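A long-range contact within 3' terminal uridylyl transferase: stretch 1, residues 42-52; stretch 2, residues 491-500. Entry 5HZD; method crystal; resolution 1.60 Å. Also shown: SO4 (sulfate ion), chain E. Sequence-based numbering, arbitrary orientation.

Stretch 1, residues 42-52: RIAQKLNPVWN
Stretch 2 (491-500) LYRGLLSLLK

Two segments of one chain, 444 or more residues apart in sequence at every point of contact, pack mainly through apolar side chains; no hydrogen bond crosses between them, and 367 Å² of surface is buried, both sides summed. Residues 42-47 and 491-497 are helical, both entering from earlier in the chain, with N-to-C directions 51° apart and axes 9.9 Å apart at closest approach. The nearest CA atoms across the stretches are those of Ala44 and Tyr492, 6.5 Å apart.

Stretch 1 begins with exposed Arg42, which makes no contact with stretch 2; its carbonyl O accepts both Lys46 N (3.2 Å) and Lys46 NZ (2.7 Å), so the lysine (chi1 m, chi2 m) folds back along its own helix. Ile43 (m, t; phi/psi -60/-48), exposed and pointing sideways, puts CG2 3.8 Å from Leu496 CD1. Ala44 (-66/-35) is buried and points toward stretch 2. Its short side chain lies against three residues: CB sits 3.8 Å from Tyr492 CD1, 4.3 Å from Leu495 CD2 and 4.2 Å from Leu496 CD2, with Ala44 CA 4.0 Å from Leu496 CD2. Tyr492 (chi1 m, chi2 -57°) meets this methyl obliquely. Leu496 (m, t) leaves its backbone sideways, but its end comes nearer, bringing its methyls to Ile43, Ala44 and Leu47. Tyr492, Leu495, Leu496 and Leu499 are buried too, their apolar groups suiting a contact without hydrogen bonds.

One helical turn after Ile43, Leu47 (m, t; -75/-28) also points toward stretch 2, its CD1 3.5 Å from Leu496 CD2 and 3.9 Å from Leu499 CD1. The chain then turns through a 3-10 segment, Asn48-Pro49, with Val50 N hydrogen-bonded to Leu47 O at 3.0 Å. Val50 (-121/27) occupies the N-cap position of the next helix, which Trp51 and Asn52 begin.

Trp51 (chi1 t, chi2 -120°; -57/-48) starts sideways, yet its long indole reaches back to stretch 2. Its CH2 lies 3.5 Å from Leu495 CD1 and 3.7 Å from Leu499 CD1, both methyls oblique to the ring. Leu495 takes the t, p rotamer; its CD2 lies 4.3 Å from both Ala44 CB and Trp51 CH2. Leu499 (m, t; -91/-2) lies in a type I turn from Ser497 to Lys500 and points toward stretch 1, so this turn extends the apolar surface beyond Leu496. Asn52 remains exposed and out of reach.

Arg493 (t, t, m), also out of reach of stretch 1, meets a sulfate, probably from the crystallisation liquor; its NH1 donates a hydrogen bond to sulfate O2 at 2.9 Å.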

ATOM      1  N   ARG A  42      -2.956 -27.315 -21.018  1.00 23.71           N
ATOM      2  CA  ARG A  42      -3.086 -28.750 -21.252  1.00 26.24           C
ATOM      3  C   ARG A  42      -2.589 -29.573 -20.072  1.00 27.39           C
ATOM      4  O   ARG A  42      -3.242 -30.545 -19.672  1.00 28.96           O
ATOM      5  CB  ARG A  42      -2.355 -29.165 -22.539  1.00 33.09           C
ATOM      6  CG  ARG A  42      -3.172 -28.981 -23.822  1.00 42.63           C
ATOM      7  CD  ARG A  42      -2.519 -29.676 -25.035  1.00 47.89           C
ATOM      8  NE  ARG A  42      -1.317 -28.984 -25.494  1.00 50.46           N
ATOM      9  CZ  ARG A  42      -0.081 -29.283 -25.103  1.00 52.79           C
ATOM     10  NH1 ARG A  42       0.127 -30.276 -24.245  1.00 55.67           N
ATOM     11  NH2 ARG A  42       0.951 -28.587 -25.568  1.00 51.82           N
ATOM     12  N   ILE A  43      -1.441 -29.192 -19.510  1.00 23.60           N
ATOM     13  CA  ILE A  43      -0.922 -29.889 -18.325  1.00 20.69           C
ATOM     14  C   ILE A  43      -1.908 -29.815 -17.165  1.00 24.88           C
ATOM     15  O   ILE A  43      -2.235 -30.837 -16.546  1.00 25.13           O
ATOM     16  CB  ILE A  43       0.479 -29.397 -17.919  1.00 23.47           C
ATOM     17  CG1 ILE A  43       1.474 -29.733 -19.033  1.00 26.73           C
ATOM     18  CG2 ILE A  43       0.917 -30.056 -16.611  1.00 23.58           C
ATOM     19  CD1 ILE A  43       2.819 -29.067 -18.907  1.00 30.67           C
ATOM     20  N   ALA A  44      -2.414 -28.616 -16.878  1.00 24.15           N
ATOM     21  CA  ALA A  44      -3.338 -28.465 -15.758  1.00 23.35           C
ATOM     22  C   ALA A  44      -4.647 -29.198 -16.025  1.00 24.96           C
ATOM     23  O   ALA A  44      -5.237 -29.752 -15.104  1.00 29.96           O
ATOM     24  CB  ALA A  44      -3.590 -27.001 -15.463  1.00 23.66           C
ATOM     25  N   GLN A  45      -5.098 -29.223 -17.279  1.00 23.92           N
ATOM     26  CA  GLN A  45      -6.322 -29.962 -17.631  1.00 23.68           C
ATOM     27  C   GLN A  45      -6.220 -31.467 -17.426  1.00 27.14           C
ATOM     28  O   GLN A  45      -7.246 -32.136 -17.230  1.00 28.82           O
ATOM     29  CB  GLN A  45      -6.748 -29.707 -19.070  1.00 24.07           C
ATOM     30  CG  GLN A  45      -7.554 -28.439 -19.236  1.00 27.93           C
ATOM     31  CD  GLN A  45      -7.755 -28.083 -20.684  1.00 34.15           C
ATOM     32  OE1 GLN A  45      -6.978 -28.489 -21.547  1.00 38.01           O
ATOM     33  NE2 GLN A  45      -8.810 -27.330 -20.965  1.00 35.31           N
ATOM     34  N   LYS A  46      -5.008 -32.011 -17.485  1.00 28.79           N
ATOM     35  CA  LYS A  46      -4.828 -33.436 -17.203  1.00 31.71           C
ATOM     36  C   LYS A  46      -5.106 -33.707 -15.725  1.00 31.26           C
ATOM     37  O   LYS A  46      -5.630 -34.758 -15.354  1.00 31.23           O
ATOM     38  CB  LYS A  46      -3.414 -33.897 -17.555  1.00 40.35           C
ATOM     39  CG  LYS A  46      -3.031 -33.641 -18.995  1.00 49.65           C
ATOM     40  CD  LYS A  46      -3.974 -34.339 -19.964  1.00 52.49           C
ATOM     41  CE  LYS A  46      -4.069 -33.581 -21.286  1.00 50.19           C
ATOM     42  NZ  LYS A  46      -4.760 -32.265 -21.110  1.00 41.92           N
ATOM     43  N   LEU A  47      -4.749 -32.745 -14.887  1.00 29.36           N
ATOM     44  CA  LEU A  47      -4.903 -32.884 -13.440  1.00 29.18           C
ATOM     45  C   LEU A  47      -6.345 -32.739 -12.961  1.00 30.86           C
ATOM     46  O   LEU A  47      -6.741 -33.322 -11.950  1.00 28.81           O
ATOM     47  CB  LEU A  47      -3.958 -31.911 -12.715  1.00 31.54           C
ATOM     48  CG  LEU A  47      -2.510 -32.424 -12.778  1.00 35.86           C
ATOM     49  CD1 LEU A  47      -1.506 -31.328 -12.490  1.00 33.81           C
ATOM     50  CD2 LEU A  47      -2.312 -33.573 -11.794  1.00 39.49           C
ATOM     51  N   ASN A  48      -7.145 -31.979 -13.701  1.00 29.49           N
ATOM     52  CA  ASN A  48      -8.505 -31.688 -13.263  1.00 33.07           C
ATOM     53  C   ASN A  48      -9.410 -32.917 -12.975  1.00 29.48           C
ATOM     54  O   ASN A  48     -10.009 -33.003 -11.899  1.00 31.60           O
ATOM     55  CB  ASN A  48      -9.174 -30.677 -14.207  1.00 34.68           C
ATOM     56  CG  ASN A  48     -10.315 -29.946 -13.548  1.00 39.99           C
ATOM     57  OD1 ASN A  48     -10.265 -29.643 -12.352  1.00 40.56           O
ATOM     58  ND2 ASN A  48     -11.368 -29.687 -14.310  1.00 46.21           N
ATOM     59  N   PRO A  49      -9.496 -33.880 -13.901  1.00 31.76           N
ATOM     60  CA  PRO A  49     -10.353 -35.026 -13.566  1.00 33.30           C
ATOM     61  C   PRO A  49      -9.841 -35.879 -12.403  1.00 34.77           C
ATOM     62  O   PRO A  49     -10.590 -36.713 -11.897  1.00 35.25           O
ATOM     63  CB  PRO A  49     -10.344 -35.856 -14.851  1.00 33.19           C
ATOM     64  CG  PRO A  49      -9.088 -35.475 -15.534  1.00 35.16           C
ATOM     65  CD  PRO A  49      -8.911 -34.016 -15.245  1.00 29.45           C
ATOM     66  N   VAL A  50      -8.589 -35.676 -11.992  1.00 29.87           N
ATOM     67  CA  VAL A  50      -8.009 -36.436 -10.890  1.00 27.46           C
ATOM     68  C   VAL A  50      -7.562 -35.500  -9.768  1.00 26.36           C
ATOM     69  O   VAL A  50      -6.675 -35.828  -8.977  1.00 26.36           O
ATOM     70  CB  VAL A  50      -6.800 -37.302 -11.356  1.00 27.43           C
ATOM     71  CG1 VAL A  50      -7.242 -38.354 -12.376  1.00 31.40           C
ATOM     72  CG2 VAL A  50      -5.660 -36.420 -11.906  1.00 27.36           C
ATOM     73  N   TRP A  51      -8.210 -34.345  -9.668  1.00 25.53           N
ATOM     74  CA  TRP A  51      -7.784 -33.331  -8.709  1.00 24.51           C
ATOM     75  C   TRP A  51      -7.725 -33.785  -7.252  1.00 24.93           C
ATOM     76  O   TRP A  51      -6.728 -33.544  -6.575  1.00 22.65           O
ATOM     77  CB  TRP A  51      -8.615 -32.044  -8.811  1.00 27.47           C
ATOM     78  CG  TRP A  51      -7.939 -30.912  -8.092  1.00 26.33           C
ATOM     79  CD1 TRP A  51      -8.428 -30.181  -7.039  1.00 30.86           C
ATOM     80  CD2 TRP A  51      -6.643 -30.380  -8.382  1.00 27.40           C
ATOM     81  NE1 TRP A  51      -7.513 -29.230  -6.664  1.00 27.40           N
ATOM     82  CE2 TRP A  51      -6.406 -29.337  -7.467  1.00 31.09           C
ATOM     83  CE3 TRP A  51      -5.658 -30.686  -9.333  1.00 29.56           C
ATOM     84  CZ2 TRP A  51      -5.231 -28.594  -7.478  1.00 27.18           C
ATOM     85  CZ3 TRP A  51      -4.490 -29.956  -9.339  1.00 31.81           C
ATOM     86  CH2 TRP A  51      -4.287 -28.919  -8.420  1.00 27.01           C
ATOM     87  N   ASN A  52      -8.766 -34.442  -6.757  1.00 25.10           N
ATOM     88  CA  ASN A  52      -8.710 -34.890  -5.375  1.00 25.08           C
ATOM     89  C   ASN A  52      -7.584 -35.887  -5.138  1.00 21.75           C
ATOM     90  O   ASN A  52      -6.926 -35.830  -4.105  1.00 23.63           O
ATOM     91  CB  ASN A  52     -10.048 -35.470  -4.928  1.00 28.61           C
ATOM     92  CG  ASN A  52     -11.082 -34.396  -4.680  1.00 35.73           C
ATOM     93  OD1 ASN A  52     -10.745 -33.247  -4.378  1.00 37.09           O
ATOM     94  ND2 ASN A  52     -12.354 -34.761  -4.802  1.00 39.68           N
ATOM     95  N   LEU A 491      -1.693 -18.127 -13.916  1.00 14.20           N
ATOM     96  CA  LEU A 491      -2.512 -18.823 -12.914  1.00 13.29           C
ATOM     97  C   LEU A 491      -2.309 -20.338 -13.053  1.00 15.41           C
ATOM     98  O   LEU A 491      -2.196 -21.043 -12.035  1.00 15.95           O
ATOM     99  CB  LEU A 491      -3.975 -18.428 -13.091  1.00 14.79           C
ATOM    100  CG  LEU A 491      -4.261 -16.997 -12.650  1.00 12.56           C
ATOM    101  CD1 LEU A 491      -5.578 -16.531 -13.258  1.00 13.76           C
ATOM    102  CD2 LEU A 491      -4.321 -16.882 -11.120  1.00 12.53           C
ATOM    103  N   TYR A 492      -2.225 -20.853 -14.284  1.00 15.74           N
ATOM    104  CA  TYR A 492      -1.950 -22.284 -14.447  1.00 16.82           C
ATOM    105  C   TYR A 492      -0.578 -22.604 -13.897  1.00 15.48           C
ATOM    106  O   TYR A 492      -0.399 -23.649 -13.269  1.00 17.38           O
ATOM    107  CB  TYR A 492      -1.970 -22.732 -15.925  1.00 15.08           C
ATOM    108  CG  TYR A 492      -3.290 -22.642 -16.616  1.00 17.17           C
ATOM    109  CD1 TYR A 492      -4.405 -23.296 -16.112  1.00 16.44           C
ATOM    110  CD2 TYR A 492      -3.408 -21.944 -17.812  1.00 15.49           C
ATOM    111  CE1 TYR A 492      -5.632 -23.224 -16.766  1.00 21.81           C
ATOM    112  CE2 TYR A 492      -4.626 -21.857 -18.476  1.00 18.65           C
ATOM    113  CZ  TYR A 492      -5.724 -22.505 -17.953  1.00 19.80           C
ATOM    114  OH  TYR A 492      -6.942 -22.421 -18.595  1.00 22.18           O
ATOM    115  N   ARG A 493       0.413 -21.733 -14.148  1.00 15.01           N
ATOM    116  CA  ARG A 493       1.775 -21.978 -13.718  1.00 18.34           C
ATOM    117  C   ARG A 493       1.823 -22.012 -12.186  1.00 17.72           C
ATOM    118  O   ARG A 493       2.498 -22.882 -11.605  1.00 19.08           O
ATOM    119  CB  ARG A 493       2.714 -20.913 -14.274  1.00 18.39           C
ATOM    120  CG  ARG A 493       4.163 -21.308 -14.169  1.00 20.80           C
ATOM    121  CD  ARG A 493       5.166 -20.216 -14.479  1.00 24.86           C
ATOM    122  NE  ARG A 493       4.812 -19.342 -15.591  1.00 32.49           N
ATOM    123  CZ  ARG A 493       5.079 -19.553 -16.880  1.00 29.31           C
ATOM    124  NH1 ARG A 493       5.700 -20.654 -17.325  1.00 32.20           N
ATOM    125  NH2 ARG A 493       4.696 -18.636 -17.748  1.00 26.36           N
ATOM    126  N   GLY A 494       1.088 -21.116 -11.537  1.00 15.30           N
ATOM    127  CA  GLY A 494       1.065 -21.114 -10.079  1.00 16.53           C
ATOM    128  C   GLY A 494       0.478 -22.398  -9.515  1.00 17.70           C
ATOM    129  O   GLY A 494       1.012 -22.957  -8.549  1.00 19.42           O
ATOM    130  N   LEU A 495      -0.617 -22.865 -10.116  1.00 15.68           N
ATOM    131  CA  LEU A 495      -1.295 -24.088  -9.698  1.00 14.96           C
ATOM    132  C   LEU A 495      -0.320 -25.253  -9.762  1.00 19.39           C
ATOM    133  O   LEU A 495      -0.163 -26.006  -8.797  1.00 20.64           O
ATOM    134  CB  LEU A 495      -2.467 -24.372 -10.627  1.00 16.89           C
ATOM    135  CG  LEU A 495      -3.281 -25.621 -10.340  1.00 17.22           C
ATOM    136  CD1 LEU A 495      -3.971 -25.464  -8.986  1.00 26.18           C
ATOM    137  CD2 LEU A 495      -4.317 -25.844 -11.429  1.00 23.15           C
ATOM    138  N   LEU A 496       0.342 -25.394 -10.902  1.00 15.92           N
ATOM    139  CA  LEU A 496       1.231 -26.526 -11.123  1.00 16.48           C
ATOM    140  C   LEU A 496       2.432 -26.472 -10.196  1.00 20.08           C
ATOM    141  O   LEU A 496       2.934 -27.525  -9.771  1.00 22.76           O
ATOM    142  CB  LEU A 496       1.667 -26.608 -12.591  1.00 19.42           C
ATOM    143  CG  LEU A 496       0.502 -26.823 -13.553  1.00 22.13           C
ATOM    144  CD1 LEU A 496       0.929 -26.656 -15.028  1.00 22.05           C
ATOM    145  CD2 LEU A 496      -0.135 -28.173 -13.328  1.00 22.95           C
ATOM    146  N   SER A 497       2.911 -25.273  -9.889  1.00 18.98           N
ATOM    147  CA  SER A 497       4.137 -25.131  -9.092  1.00 19.89           C
ATOM    148  C   SER A 497       3.923 -25.542  -7.635  1.00 22.84           C
ATOM    149  O   SER A 497       4.861 -25.984  -6.963  1.00 20.85           O
ATOM    150  CB  SER A 497       4.615 -23.685  -9.110  1.00 25.47           C
ATOM    151  OG  SER A 497       5.062 -23.330 -10.412  1.00 28.34           O
ATOM    152  N   LEU A 498       2.706 -25.382  -7.138  1.00 21.46           N
ATOM    153  CA  LEU A 498       2.447 -25.653  -5.715  1.00 18.16           C
ATOM    154  C   LEU A 498       2.267 -27.158  -5.470  1.00 20.54           C
ATOM    155  O   LEU A 498       2.187 -27.618  -4.319  1.00 21.35           O
ATOM    156  CB  LEU A 498       1.226 -24.861  -5.212  1.00 16.31           C
ATOM    157  CG  LEU A 498       1.437 -23.353  -5.120  1.00 16.32           C
ATOM    158  CD1 LEU A 498       0.088 -22.620  -4.960  1.00 18.70           C
ATOM    159  CD2 LEU A 498       2.363 -22.985  -3.989  1.00 21.61           C
ATOM    160  N   LEU A 499       2.176 -27.929  -6.549  1.00 17.26           N
ATOM    161  CA  LEU A 499       2.078 -29.387  -6.404  1.00 21.40           C
ATOM    162  C   LEU A 499       3.436 -30.041  -6.429  1.00 21.05           C
ATOM    163  O   LEU A 499       3.540 -31.268  -6.334  1.00 24.44           O
ATOM    164  CB  LEU A 499       1.248 -30.017  -7.531  1.00 20.31           C
ATOM    165  CG  LEU A 499      -0.163 -29.482  -7.672  1.00 28.92           C
ATOM    166  CD1 LEU A 499      -0.824 -30.100  -8.903  1.00 32.17           C
ATOM    167  CD2 LEU A 499      -0.957 -29.804  -6.421  1.00 27.41           C
ATOM    168  N   LYS A 500       4.481 -29.248  -6.609  1.00 24.06           N
ATOM    169  CA  LYS A 500       5.807 -29.804  -6.801  1.00 28.02           C
ATOM    170  C   LYS A 500       6.828 -29.190  -5.860  1.00 23.31           C
ATOM    171  O   LYS A 500       6.571 -28.176  -5.215  1.00 23.58           O
ATOM    172  CB  LYS A 500       6.256 -29.567  -8.243  1.00 29.88           C
ATOM    173  CG  LYS A 500       5.349 -30.188  -9.264  1.00 30.91           C
ATOM    174  CD  LYS A 500       5.832 -29.925 -10.698  1.00 38.32           C
ATOM    175  CE  LYS A 500       6.158 -28.461 -10.946  1.00 42.92           C
ATOM    176  NZ  LYS A 500       7.609 -28.198 -10.706  1.00 51.36           N
TER
HETATM  177  S   SO4 E 704       7.271 -23.783 -17.133  1.00 47.21           S
HETATM  178  O1  SO4 E 704       7.352 -22.872 -18.275  1.00 50.02           O
HETATM  179  O2  SO4 E 704       6.333 -23.261 -16.130  1.00 39.12           O
HETATM  180  O3  SO4 E 704       8.602 -23.907 -16.536  1.00 49.99           O
HETATM  181  O4  SO4 E 704       6.814 -25.089 -17.610  1.00 49.33           O